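PDB 6N5U: protein SCO1 homolog 1, mitochondrial from Arabidopsis thaliana, which is thought to act as a copper metallochaperone that inserts copper into cytochrome c oxidase, and is essential for embryo development. Local coordinates for residues Val134-Ser139 with Val145-Lys150; Trp32-Phe37 with Ala55-Ile60; Asp19-Arg22 with Lys26-Met29; Pro70-Val75 with Gln83-Tyr88. All coordinates share one frame; numbering follows the deposited sequence.

Contact 1: residues Val134-Ser139 with Val145-Lys150; sequences VMYLMS and VKFYGK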
loop_
_atom_site.group_PDB
_atom_site.type_symbol
_atom_site.label_atom_id
_atom_site.label_comp_id
_atom_site.label_asym_id
_atom_site.label_seq_id
_atom_site.Cartn_x
_atom_site.Cartn_y
_atom_site.Cartn_z
ATOM N N VAL A 134 3.684 -7.306 2.320
ATOM C CA VAL A 134 2.482 -7.694 1.606
ATOM C C VAL A 134 1.967 -6.660 0.565
ATOM O O VAL A 134 2.110 -5.466 0.763
ATOM C CB VAL A 134 1.419 -7.951 2.723
ATOM C CG1 VAL A 134 0.050 -8.179 2.150
ATOM C CG2 VAL A 134 1.795 -9.131 3.609
ATOM N N MET A 135 1.316 -7.145 -0.501
ATOM C CA MET A 135 0.622 -6.359 -1.518
ATOM C C MET A 135 -0.703 -7.051 -1.783
ATOM O O MET A 135 -0.766 -8.291 -1.878
ATOM C CB MET A 135 1.428 -6.172 -2.817
ATOM C CG MET A 135 2.608 -5.269 -2.647
ATOM S SD MET A 135 3.708 -5.114 -4.048
ATOM C CE MET A 135 4.254 -6.902 -4.267
ATOM N N TYR A 136 -1.763 -6.249 -1.887
ATOM C CA TYR A 136 -3.119 -6.754 -2.064
ATOM C C TYR A 136 -3.754 -6.159 -3.287
ATOM O O TYR A 136 -3.962 -4.944 -3.339
ATOM C CB TYR A 136 -3.983 -6.399 -0.836
ATOM C CG TYR A 136 -3.583 -7.057 0.458
ATOM C CD1 TYR A 136 -3.796 -8.417 0.665
ATOM C CD2 TYR A 136 -3.059 -6.311 1.510
ATOM C CE1 TYR A 136 -3.480 -9.024 1.878
ATOM C CE2 TYR A 136 -2.755 -6.906 2.737
ATOM C CZ TYR A 136 -2.970 -8.265 2.916
ATOM O OH TYR A 136 -2.581 -8.908 4.065
ATOM N N LEU A 137 -4.073 -6.994 -4.271
ATOM C CA LEU A 137 -4.703 -6.475 -5.468
ATOM C C LEU A 137 -6.209 -6.522 -5.232
ATOM O O LEU A 137 -6.804 -7.601 -5.187
ATOM C CB LEU A 137 -4.244 -7.248 -6.731
ATOM C CG LEU A 137 -5.098 -7.138 -8.007
ATOM C CD1 LEU A 137 -4.797 -5.859 -8.779
ATOM C CD2 LEU A 137 -4.916 -8.347 -8.868
ATOM N N MET A 138 -6.789 -5.342 -4.982
ATOM C CA MET A 138 -8.220 -5.104 -4.792
ATOM C C MET A 138 -8.762 -4.747 -6.172
ATOM O O MET A 138 -8.035 -4.158 -6.978
ATOM C CB MET A 138 -8.463 -3.906 -3.848
ATOM C CG MET A 138 -7.892 -4.069 -2.457
ATOM S SD MET A 138 -8.590 -5.472 -1.550
ATOM C CE MET A 138 -7.184 -6.377 -1.361
ATOM N N SER A 139 -10.029 -5.090 -6.439
ATOM C CA SER A 139 -10.685 -4.813 -7.717
ATOM C C SER A 139 -11.423 -3.429 -7.745
ATOM O O SER A 139 -11.386 -2.719 -6.727
ATOM C CB SER A 139 -11.609 -5.971 -8.088
ATOM O OG SER A 139 -12.478 -6.337 -7.030
ATOM N N VAL A 145 -8.632 -9.739 -4.613
ATOM C CA VAL A 145 -8.432 -10.628 -5.766
ATOM C C VAL A 145 -7.180 -11.512 -5.564
ATOM O O VAL A 145 -7.306 -12.740 -5.522
ATOM C CB VAL A 145 -8.441 -9.843 -7.115
ATOM C CG1 VAL A 145 -8.203 -10.751 -8.317
ATOM C CG2 VAL A 145 -9.733 -9.059 -7.292
ATOM N N LYS A 146 -5.986 -10.897 -5.421
ATOM C CA LYS A 146 -4.746 -11.653 -5.238
ATOM C C LYS A 146 -3.735 -10.976 -4.306
ATOM O O LYS A 146 -3.650 -9.750 -4.242
ATOM C CB LYS A 146 -4.101 -11.973 -6.596
ATOM C CG LYS A 146 -3.201 -13.211 -6.597
ATOM C CD LYS A 146 -3.867 -14.384 -7.258
ATOM C CE LYS A 146 -3.031 -15.617 -7.115
ATOM N NZ LYS A 146 -3.765 -16.803 -7.588
ATOM N N PHE A 147 -2.969 -11.806 -3.595
ATOM C CA PHE A 147 -1.891 -11.419 -2.705
ATOM C C PHE A 147 -0.540 -11.580 -3.447
ATOM O O PHE A 147 -0.382 -12.499 -4.262
ATOM C CB PHE A 147 -1.932 -12.265 -1.413
ATOM C CG PHE A 147 -0.646 -12.197 -0.623
ATOM C CD1 PHE A 147 -0.331 -11.065 0.129
ATOM C CD2 PHE A 147 0.303 -13.214 -0.714
ATOM C CE1 PHE A 147 0.903 -10.963 0.786
ATOM C CE2 PHE A 147 1.538 -13.110 -0.048
ATOM C CZ PHE A 147 1.823 -11.991 0.709
ATOM N N TYR A 148 0.434 -10.685 -3.146
ATOM C CA TYR A 148 1.788 -10.698 -3.717
ATOM C C TYR A 148 2.849 -10.429 -2.625
ATOM O O TYR A 148 2.901 -9.330 -2.044
ATOM C CB TYR A 148 1.913 -9.686 -4.874
ATOM C CG TYR A 148 1.003 -9.985 -6.045
ATOM C CD1 TYR A 148 1.396 -10.858 -7.056
ATOM C CD2 TYR A 148 -0.239 -9.370 -6.161
ATOM C CE1 TYR A 148 0.554 -11.153 -8.122
ATOM C CE2 TYR A 148 -1.087 -9.648 -7.229
ATOM C CZ TYR A 148 -0.687 -10.543 -8.205
ATOM O OH TYR A 148 -1.529 -10.829 -9.248
ATOM N N GLY A 149 3.683 -11.437 -2.374
ATOM C CA GLY A 149 4.753 -11.373 -1.383
ATOM C C GLY A 149 6.040 -10.690 -1.829
ATOM O O GLY A 149 6.119 -10.124 -2.927
ATOM N N LYS A 150 7.066 -10.739 -0.948
ATOM C CA LYS A 150 8.405 -10.156 -1.129
ATOM C C LYS A 150 9.164 -10.760 -2.318
ATOM O O LYS A 150 9.925 -10.055 -2.978
ATOM C CB LYS A 150 9.228 -10.318 0.182
ATOM C CG LYS A 150 10.699 -9.847 0.142
ATOM C CD LYS A 150 10.879 -8.305 0.057
ATOM C CE LYS A 150 12.250 -7.860 -0.445
ATOM N NZ LYS A 150 12.352 -6.378 -0.658
#
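L137 N donates to K146 O at 2.8 Å, and the N-H...O angle of 172° is close to straight. One residue back, V145 N reaches L137 O at 2.9 Å. K146 N also turns to that carbonyl, but weakly, so V145 and K146 both face L137. This is a classic beta bulge in the antiparallel hairpin of strands 135-138 and 144-148. Further along, Y148 N gives to M135 O at 3.0 Å, with the donor tilted 26° from the carbonyl plane. F147 CA adds a CA-H...O contact to the same oxygen.

Y136 and F147 form a non-hydrogen-bonded pair. The methyls of V134 meet the rim of the F147 ring. CG1 lies anti to the backbone N (chi1 172°) and faces CE1 at the ring edge, while it also sits over one face of the Y136 ring. An alanine here lacks both methyls, and the F147 ring, without its neighbours at that edge, would probably be freer to turn. On the face of L137 and Y148, L137 CB lies 4.0 Å from Y148 CE2, at the edge of that ring. M135 CE packs on Y148 CB at 3.7 Å. Helix 154-167 covers this face, with V161 on L137 and L157 on Y148.

Strand 144-148 is the outermost strand at its end of the sheet. Backbone bonds attach it to 135-138, and apolar contacts on both faces add to them.

Contact 2: residues Trp32-Phe37 with Ala55-Ile60; sequences WTILYF and AAIDKI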
loop_
_atom_site.group_PDB
_atom_site.type_symbol
_atom_site.label_atom_id
_atom_site.label_comp_id
_atom_site.label_asym_id
_atom_site.label_seq_id
_atom_site.Cartn_x
_atom_site.Cartn_y
_atom_site.Cartn_z
ATOM N N TRP A 32 -8.865 -0.438 -10.299
ATOM C CA TRP A 32 -8.058 -1.550 -9.752
ATOM C C TRP A 32 -7.013 -0.918 -8.832
ATOM O O TRP A 32 -6.398 0.101 -9.200
ATOM C CB TRP A 32 -7.351 -2.351 -10.855
ATOM C CG TRP A 32 -8.232 -3.343 -11.526
ATOM C CD1 TRP A 32 -9.010 -3.131 -12.621
ATOM C CD2 TRP A 32 -8.483 -4.690 -11.108
ATOM N NE1 TRP A 32 -9.700 -4.275 -12.939
ATOM C CE2 TRP A 32 -9.415 -5.239 -12.011
ATOM C CE3 TRP A 32 -7.990 -5.496 -10.070
ATOM C CZ2 TRP A 32 -9.872 -6.548 -11.906
ATOM C CZ3 TRP A 32 -8.459 -6.794 -9.958
ATOM C CH2 TRP A 32 -9.376 -7.311 -10.879
ATOM N N THR A 33 -6.851 -1.494 -7.629
ATOM C CA THR A 33 -5.986 -0.951 -6.587
ATOM C C THR A 33 -5.018 -1.983 -6.020
ATOM O O THR A 33 -5.396 -3.147 -5.845
ATOM C CB THR A 33 -6.901 -0.342 -5.507
ATOM O OG1 THR A 33 -7.695 0.691 -6.092
ATOM C CG2 THR A 33 -6.151 0.208 -4.314
ATOM N N ILE A 34 -3.780 -1.551 -5.704
ATOM C CA ILE A 34 -2.783 -2.408 -5.050
ATOM C C ILE A 34 -2.418 -1.747 -3.736
ATOM O O ILE A 34 -1.906 -0.637 -3.762
ATOM C CB ILE A 34 -1.528 -2.774 -5.909
ATOM C CG1 ILE A 34 -1.922 -3.484 -7.227
ATOM C CG2 ILE A 34 -0.560 -3.648 -5.090
ATOM C CD1 ILE A 34 -0.818 -3.586 -8.292
ATOM N N LEU A 35 -2.696 -2.406 -2.586
ATOM C CA LEU A 35 -2.419 -1.840 -1.251
ATOM C C LEU A 35 -1.129 -2.419 -0.676
ATOM O O LEU A 35 -0.974 -3.636 -0.664
ATOM C CB LEU A 35 -3.564 -2.092 -0.250
ATOM C CG LEU A 35 -5.013 -1.863 -0.660
ATOM C CD1 LEU A 35 -5.933 -2.615 0.275
ATOM C CD2 LEU A 35 -5.399 -0.409 -0.576
ATOM N N TYR A 36 -0.206 -1.558 -0.229
ATOM C CA TYR A 36 1.072 -1.954 0.360
ATOM C C TYR A 36 1.132 -1.327 1.737
ATOM O O TYR A 36 0.933 -0.114 1.884
ATOM C CB TYR A 36 2.308 -1.545 -0.513
ATOM C CG TYR A 36 3.643 -1.828 0.155
ATOM C CD1 TYR A 36 4.160 -3.120 0.204
ATOM C CD2 TYR A 36 4.344 -0.821 0.816
ATOM C CE1 TYR A 36 5.330 -3.410 0.913
ATOM C CE2 TYR A 36 5.516 -1.096 1.528
ATOM C CZ TYR A 36 6.014 -2.392 1.562
ATOM O OH TYR A 36 7.173 -2.681 2.247
ATOM N N PHE A 37 1.385 -2.146 2.749
ATOM C CA PHE A 37 1.476 -1.646 4.125
ATOM C C PHE A 37 2.958 -1.450 4.428
ATOM O O PHE A 37 3.766 -2.360 4.177
ATOM C CB PHE A 37 0.806 -2.634 5.104
ATOM C CG PHE A 37 -0.714 -2.684 5.045
ATOM C CD1 PHE A 37 -1.370 -3.324 3.996
ATOM C CD2 PHE A 37 -1.487 -2.114 6.059
ATOM C CE1 PHE A 37 -2.761 -3.349 3.926
ATOM C CE2 PHE A 37 -2.886 -2.148 5.993
ATOM C CZ PHE A 37 -3.509 -2.756 4.917
ATOM N N ALA A 55 7.110 0.792 -10.710
ATOM C CA ALA A 55 7.521 0.309 -12.029
ATOM C C ALA A 55 6.524 -0.706 -12.559
ATOM O O ALA A 55 6.309 -0.754 -13.774
ATOM C CB ALA A 55 8.915 -0.287 -11.970
ATOM N N ALA A 56 5.885 -1.493 -11.643
ATOM C CA ALA A 56 4.854 -2.483 -11.992
ATOM C C ALA A 56 3.592 -1.757 -12.511
ATOM O O ALA A 56 3.084 -2.137 -13.571
ATOM C CB ALA A 56 4.526 -3.367 -10.808
ATOM N N ILE A 57 3.168 -0.652 -11.829
ATOM C CA ILE A 57 2.024 0.202 -12.207
ATOM C C ILE A 57 2.125 0.640 -13.660
ATOM O O ILE A 57 1.160 0.459 -14.417
ATOM C CB ILE A 57 1.817 1.397 -11.211
ATOM C CG1 ILE A 57 1.364 0.907 -9.808
ATOM C CG2 ILE A 57 0.864 2.485 -11.746
ATOM C CD1 ILE A 57 0.142 -0.083 -9.732
ATOM N N ASP A 58 3.323 1.131 -14.057
ATOM C CA ASP A 58 3.641 1.576 -15.422
ATOM C C ASP A 58 3.679 0.439 -16.434
ATOM O O ASP A 58 3.205 0.613 -17.553
ATOM C CB ASP A 58 4.970 2.355 -15.439
ATOM C CG ASP A 58 4.939 3.678 -14.680
ATOM O OD1 ASP A 58 3.821 4.136 -14.320
ATOM O OD2 ASP A 58 6.031 4.263 -14.450
ATOM N N LYS A 59 4.251 -0.713 -16.059
ATOM C CA LYS A 59 4.336 -1.876 -16.944
ATOM C C LYS A 59 2.950 -2.456 -17.238
ATOM O O LYS A 59 2.640 -2.714 -18.400
ATOM C CB LYS A 59 5.260 -2.932 -16.352
ATOM C CG LYS A 59 6.725 -2.597 -16.481
ATOM C CD LYS A 59 7.516 -3.855 -16.798
ATOM C CE LYS A 59 8.989 -3.601 -16.818
ATOM N NZ LYS A 59 9.354 -2.478 -17.733
ATOM N N ILE A 60 2.113 -2.622 -16.197
ATOM C CA ILE A 60 0.720 -3.072 -16.284
ATOM C C ILE A 60 -0.002 -2.201 -17.329
ATOM O O ILE A 60 -0.602 -2.754 -18.257
ATOM C CB ILE A 60 0.036 -2.924 -14.901
ATOM C CG1 ILE A 60 0.525 -3.984 -13.883
ATOM C CG2 ILE A 60 -1.487 -2.920 -15.035
ATOM C CD1 ILE A 60 0.280 -3.584 -12.375
#
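I60, whose side chain meets I34, donates its backbone N to A56 O at 2.8 Å. This is a helical bond in the second half of helix 45-64. The contact belongs to the beta-alpha-beta unit of strand 32-38, helix 45-64 and strand 68-74, part of the thioredoxin fold of this copper-binding domain. No polar bond crosses between the segments. The join is made by three buried isoleucines.

I34 points from the strand toward the helix. Its CG1 lies anti to the carbonyl carbon (chi1 -58°). The extended second torsion (chi2 166°) carries CD1 farthest from the strand, and this methyl makes the contact. I57 and I60 are three residues apart, about one turn of helix, and both offer their CD1 to it. I57 does not start out toward the strand. Its bent chain (chi2 -51°) brings CD1 round, and the two side chains run past each other in opposite directions. I60 does point to the strand.

The backbones stay well apart, with I34 CA and I57 CA 9.0 Å from each other. L53 of the same helix and M135 of the neighbouring strand also touch I34. Its backbone is held in the sheet by bonds to V69 and V71. Between the segments, methyl meets methyl: I34 CD1 lies 3.9 Å from I57 CD1, and 4.2 Å from I60 CD1.

Contact 3: residues Asp19-Arg22 with Lys26-Met29; sequences DGKR and KNLM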
loop_
_atom_site.group_PDB
_atom_site.type_symbol
_atom_site.label_atom_id
_atom_site.label_comp_id
_atom_site.label_asym_id
_atom_site.label_seq_id
_atom_site.Cartn_x
_atom_site.Cartn_y
_atom_site.Cartn_z
ATOM N N ASP A 19 -3.358 14.094 1.235
ATOM C CA ASP A 19 -3.820 15.442 0.928
ATOM C C ASP A 19 -4.539 16.076 2.119
ATOM O O ASP A 19 -4.858 17.261 2.074
ATOM C CB ASP A 19 -4.706 15.428 -0.328
ATOM C CG ASP A 19 -6.003 14.648 -0.226
ATOM O OD1 ASP A 19 -6.134 13.812 0.705
ATOM O OD2 ASP A 19 -6.885 14.864 -1.080
ATOM N N GLY A 20 -4.750 15.293 3.176
ATOM C CA GLY A 20 -5.432 15.726 4.391
ATOM C C GLY A 20 -6.907 15.364 4.444
ATOM O O GLY A 20 -7.536 15.549 5.482
ATOM N N LYS A 21 -7.474 14.847 3.336
ATOM C CA LYS A 21 -8.877 14.439 3.236
ATOM C C LYS A 21 -9.124 13.128 3.979
ATOM O O LYS A 21 -8.281 12.232 3.930
ATOM C CB LYS A 21 -9.284 14.252 1.759
ATOM C CG LYS A 21 -10.799 14.256 1.515
ATOM C CD LYS A 21 -11.196 13.737 0.130
ATOM C CE LYS A 21 -12.567 14.200 -0.319
ATOM N NZ LYS A 21 -13.666 13.363 0.231
ATOM N N ARG A 22 -10.293 13.000 4.641
ATOM C CA ARG A 22 -10.671 11.746 5.285
ATOM C C ARG A 22 -11.287 10.859 4.206
ATOM O O ARG A 22 -12.127 11.308 3.420
ATOM C CB ARG A 22 -11.635 11.938 6.466
ATOM C CG ARG A 22 -11.932 10.614 7.186
ATOM C CD ARG A 22 -12.711 10.766 8.481
ATOM N NE ARG A 22 -11.946 11.472 9.511
ATOM C CZ ARG A 22 -11.040 10.905 10.301
ATOM N NH1 ARG A 22 -10.768 9.609 10.191
ATOM N NH2 ARG A 22 -10.396 11.631 11.208
ATOM N N LYS A 26 -14.581 3.246 0.028
ATOM C CA LYS A 26 -15.434 3.767 -1.034
ATOM C C LYS A 26 -14.739 4.823 -1.893
ATOM O O LYS A 26 -15.108 4.993 -3.056
ATOM C CB LYS A 26 -16.766 4.272 -0.460
ATOM C CG LYS A 26 -17.574 3.159 0.197
ATOM C CD LYS A 26 -18.938 3.617 0.659
ATOM C CE LYS A 26 -19.822 2.428 0.974
ATOM N NZ LYS A 26 -21.190 2.839 1.383
ATOM N N ASN A 27 -13.711 5.499 -1.340
ATOM C CA ASN A 27 -12.923 6.520 -2.041
ATOM C C ASN A 27 -11.915 5.901 -3.009
ATOM O O ASN A 27 -11.367 6.603 -3.871
ATOM C CB ASN A 27 -12.197 7.392 -1.031
ATOM C CG ASN A 27 -13.053 8.448 -0.397
ATOM O OD1 ASN A 27 -12.762 9.629 -0.529
ATOM N ND2 ASN A 27 -14.109 8.071 0.325
ATOM N N LEU A 28 -11.665 4.590 -2.851
ATOM C CA LEU A 28 -10.722 3.806 -3.645
ATOM C C LEU A 28 -11.434 3.044 -4.758
ATOM O O LEU A 28 -10.777 2.559 -5.678
ATOM C CB LEU A 28 -9.962 2.836 -2.722
ATOM C CG LEU A 28 -8.702 3.344 -1.977
ATOM C CD1 LEU A 28 -8.997 4.544 -1.076
ATOM C CD2 LEU A 28 -8.118 2.231 -1.100
ATOM N N MET A 29 -12.775 2.944 -4.675
ATOM C CA MET A 29 -13.620 2.252 -5.662
ATOM C C MET A 29 -13.654 2.984 -7.005
ATOM O O MET A 29 -13.446 4.208 -7.065
ATOM C CB MET A 29 -15.039 2.029 -5.112
ATOM C CG MET A 29 -15.137 0.851 -4.186
ATOM S SD MET A 29 -16.678 0.808 -3.254
ATOM C CE MET A 29 -17.744 -0.202 -4.361
#
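K21 and N27 approach each other by their polar ends, where the turn before strand 22-24 comes near the short 3-10 segment that follows it. The turn is an Asx turn. It lies in the connection between the antiparallel neighbours 14-17 and 22-24, at one end of the sheet.

Hydrogen bonds come first. None crosses between D19-R22 and K26-M29. Within the turn, K21 N donates to D19 OD1 at 3.1 Å, with an N-H...O angle of 158°. The donor meets the oxygen from above the carboxylate plane. G20 lies inside this loop with a positive phi of 97°. With this backbone a side chain would collide with the carbonyl O of D19, which explains the glycine.

Charges come next. Two salt bridges lead away from the contact: D19 OD2 pairs with R17 NH2, and R22 NH1 with E105 OE2. The D19 carboxylate thus both closes the turn and pairs with R17. R22 CB points away from the other segment, and it is the backbone O that comes near N27.

The approach of K21 to N27 is loose and polar. The lysine chain runs extended until its last torsion, where it bends (chi4 -83°) and sets NZ beside the amide. The two side chains cross at a slant. The contact is small, at the surface and far from the copper site. N27 OD1 stands 4.3 Å from R22 O, and 3.9 Å from K21 NZ, too long for a hydrogen bond.

Contact 4: residues Pro70-Val75 with Gln83-Tyr88; sequences PVFISV and QQVHEY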
loop_
_atom_site.group_PDB
_atom_site.type_symbol
_atom_site.label_atom_id
_atom_site.label_comp_id
_atom_site.label_asym_id
_atom_site.label_seq_id
_atom_site.Cartn_x
_atom_site.Cartn_y
_atom_site.Cartn_z
ATOM N N PRO A 70 -1.656 2.525 -7.001
ATOM C CA PRO A 70 -0.878 2.024 -5.863
ATOM C C PRO A 70 -1.303 2.788 -4.610
ATOM O O PRO A 70 -1.580 4.001 -4.680
ATOM C CB PRO A 70 0.573 2.310 -6.275
ATOM C CG PRO A 70 0.497 3.488 -7.213
ATOM C CD PRO A 70 -0.891 3.526 -7.793
ATOM N N VAL A 71 -1.425 2.060 -3.480
ATOM C CA VAL A 71 -1.806 2.633 -2.198
ATOM C C VAL A 71 -0.820 2.245 -1.074
ATOM O O VAL A 71 -0.701 1.064 -0.726
ATOM C CB VAL A 71 -3.284 2.315 -1.832
ATOM C CG1 VAL A 71 -3.632 2.783 -0.406
ATOM C CG2 VAL A 71 -4.253 2.906 -2.855
ATOM N N PHE A 72 -0.161 3.245 -0.479
ATOM C CA PHE A 72 0.713 3.043 0.674
ATOM C C PHE A 72 -0.098 3.282 1.973
ATOM O O PHE A 72 -0.625 4.380 2.146
ATOM C CB PHE A 72 1.886 4.023 0.607
ATOM C CG PHE A 72 2.726 4.149 1.852
ATOM C CD1 PHE A 72 3.751 3.251 2.110
ATOM C CD2 PHE A 72 2.543 5.211 2.729
ATOM C CE1 PHE A 72 4.554 3.393 3.251
ATOM C CE2 PHE A 72 3.339 5.344 3.874
ATOM C CZ PHE A 72 4.332 4.432 4.132
ATOM N N ILE A 73 -0.214 2.264 2.864
ATOM C CA ILE A 73 -0.902 2.419 4.162
ATOM C C ILE A 73 0.156 2.317 5.249
ATOM O O ILE A 73 0.911 1.350 5.278
ATOM C CB ILE A 73 -2.046 1.418 4.345
ATOM C CG1 ILE A 73 -3.045 1.497 3.169
ATOM C CG2 ILE A 73 -2.731 1.619 5.728
ATOM C CD1 ILE A 73 -4.237 0.464 3.229
ATOM N N SER A 74 0.261 3.330 6.085
ATOM C CA SER A 74 1.275 3.400 7.135
ATOM C C SER A 74 0.986 2.568 8.358
ATOM O O SER A 74 -0.115 2.646 8.913
ATOM C CB SER A 74 1.504 4.844 7.558
ATOM O OG SER A 74 2.473 4.876 8.593
ATOM N N VAL A 75 1.993 1.789 8.808
ATOM C CA VAL A 75 1.948 0.984 10.042
ATOM C C VAL A 75 2.764 1.707 11.142
ATOM O O VAL A 75 3.074 1.113 12.180
ATOM C CB VAL A 75 2.356 -0.504 9.865
ATOM C CG1 VAL A 75 1.378 -1.250 8.957
ATOM C CG2 VAL A 75 3.812 -0.654 9.390
ATOM N N GLN A 83 1.753 15.151 6.269
ATOM C CA GLN A 83 2.847 15.853 5.585
ATOM C C GLN A 83 4.021 14.930 5.309
ATOM O O GLN A 83 4.627 15.033 4.239
ATOM C CB GLN A 83 3.298 17.067 6.402
ATOM C CG GLN A 83 4.055 18.127 5.612
ATOM C CD GLN A 83 4.781 19.112 6.526
ATOM O OE1 GLN A 83 4.206 19.704 7.458
ATOM N NE2 GLN A 83 6.074 19.304 6.277
ATOM N N GLN A 84 4.329 14.024 6.267
ATOM C CA GLN A 84 5.405 13.038 6.148
ATOM C C GLN A 84 5.067 12.013 5.055
ATOM O O GLN A 84 5.883 11.782 4.165
ATOM C CB GLN A 84 5.679 12.367 7.508
ATOM C CG GLN A 84 6.728 11.248 7.472
ATOM C CD GLN A 84 8.158 11.705 7.298
ATOM O OE1 GLN A 84 8.461 12.887 7.197
ATOM N NE2 GLN A 84 9.082 10.766 7.272
ATOM N N VAL A 85 3.854 11.446 5.099
ATOM C CA VAL A 85 3.371 10.470 4.117
ATOM C C VAL A 85 3.300 11.106 2.717
ATOM O O VAL A 85 3.731 10.476 1.752
ATOM C CB VAL A 85 2.028 9.810 4.553
ATOM C CG1 VAL A 85 1.461 8.926 3.452
ATOM C CG2 VAL A 85 2.205 9.008 5.831
ATOM N N HIS A 86 2.801 12.361 2.626
ATOM C CA HIS A 86 2.688 13.111 1.375
ATOM C C HIS A 86 4.048 13.277 0.695
ATOM O O HIS A 86 4.176 12.961 -0.486
ATOM C CB HIS A 86 2.047 14.490 1.608
ATOM C CG HIS A 86 1.815 15.246 0.341
ATOM N ND1 HIS A 86 0.698 15.012 -0.439
ATOM C CD2 HIS A 86 2.599 16.162 -0.271
ATOM C CE1 HIS A 86 0.817 15.818 -1.481
ATOM N NE2 HIS A 86 1.947 16.532 -1.424
ATOM N N GLU A 87 5.051 13.766 1.444
ATOM C CA GLU A 87 6.408 13.984 0.966
ATOM C C GLU A 87 7.072 12.684 0.509
ATOM O O GLU A 87 7.746 12.661 -0.520
ATOM C CB GLU A 87 7.243 14.713 2.042
ATOM C CG GLU A 87 7.026 16.225 2.056
ATOM C CD GLU A 87 7.616 17.000 3.223
ATOM O OE1 GLU A 87 7.852 16.396 4.296
ATOM O OE2 GLU A 87 7.822 18.227 3.074
ATOM N N TYR A 88 6.822 11.595 1.241
ATOM C CA TYR A 88 7.367 10.269 0.961
ATOM C C TYR A 88 6.802 9.653 -0.303
ATOM O O TYR A 88 7.588 9.234 -1.147
ATOM C CB TYR A 88 7.136 9.350 2.169
ATOM C CG TYR A 88 7.808 7.994 2.100
ATOM C CD1 TYR A 88 9.186 7.865 2.279
ATOM C CD2 TYR A 88 7.058 6.830 1.936
ATOM C CE1 TYR A 88 9.803 6.615 2.268
ATOM C CE2 TYR A 88 7.668 5.576 1.909
ATOM C CZ TYR A 88 9.040 5.471 2.085
ATOM O OH TYR A 88 9.650 4.236 2.053
#
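F72 on strand 68-74 faces V85 and Y88 on helix 82-89. F72 CA is 8.6 Å from V85 CA and 9.8 Å from Y88 CA, so side chains alone bridge the gap. The helix keeps its own bonds here: Y88 N donates to Q84 O, and E87 N to Q83 O. The strand is bonded to 97-100 through F72 and to 32-38 through V71. No hydrogen bond runs between the segments.

The first torsion of F72 (chi1 168°) turns the ring away from the backbone N and out to the helix. V85 and Y88, one turn apart, take it from different directions. V85 CG1 comes to the ring edge, near its plane, and lies 3.9 Å from F72 CD2. Y88 brings CD2 over one face, 4.2 Å above the F72 ring plane and offset toward the rim. The rings come nearest at F72 CE1 and Y88 CE2, 4.0 Å apart. The two ring planes stand at 50°, with centroids 5.5 Å apart, so the pair is oblique. S74 N lies over the opposite face of F72.

These elements are part of the beta-alpha-beta unit of strand 68-74, helix 82-89 and strand 97-100. It borders the copper site of C42, C46 and H131: the Y88 side chain is about 4 Å from that of C46. Y88 also touches P47 and L50 of helix 45-64, and its ring meets F92 edge-to-face.

A serine in place of F72 has no ring, which would probably open a gap between strand and helix and leave V85 CG1 and the Y88 ring without their shared partner.

Contacts 1, 2 and 4 share one mixed sheet, in which strand 32-38 lies between 68-74 and 135-138. Contact 2 touches contact 1 through M138 N and T33 O, 2.7 Å apart, and contact 4 through Y36 N and V71 O, also 2.7 Å apart. Contacts 1 and 4 do not touch; their centres are about 18 Å apart, on opposite sides of the chain's centre. Contact 3 reaches contact 2 by packing, L28 CD2 to L35 CD2 at 3.8 Å. The copper (I) ion is about 7 Å from the side chain of Y88 in contact 4, and about 11 Å from that of V134 in contact 1. Contacts 2 and 3 lie away from it.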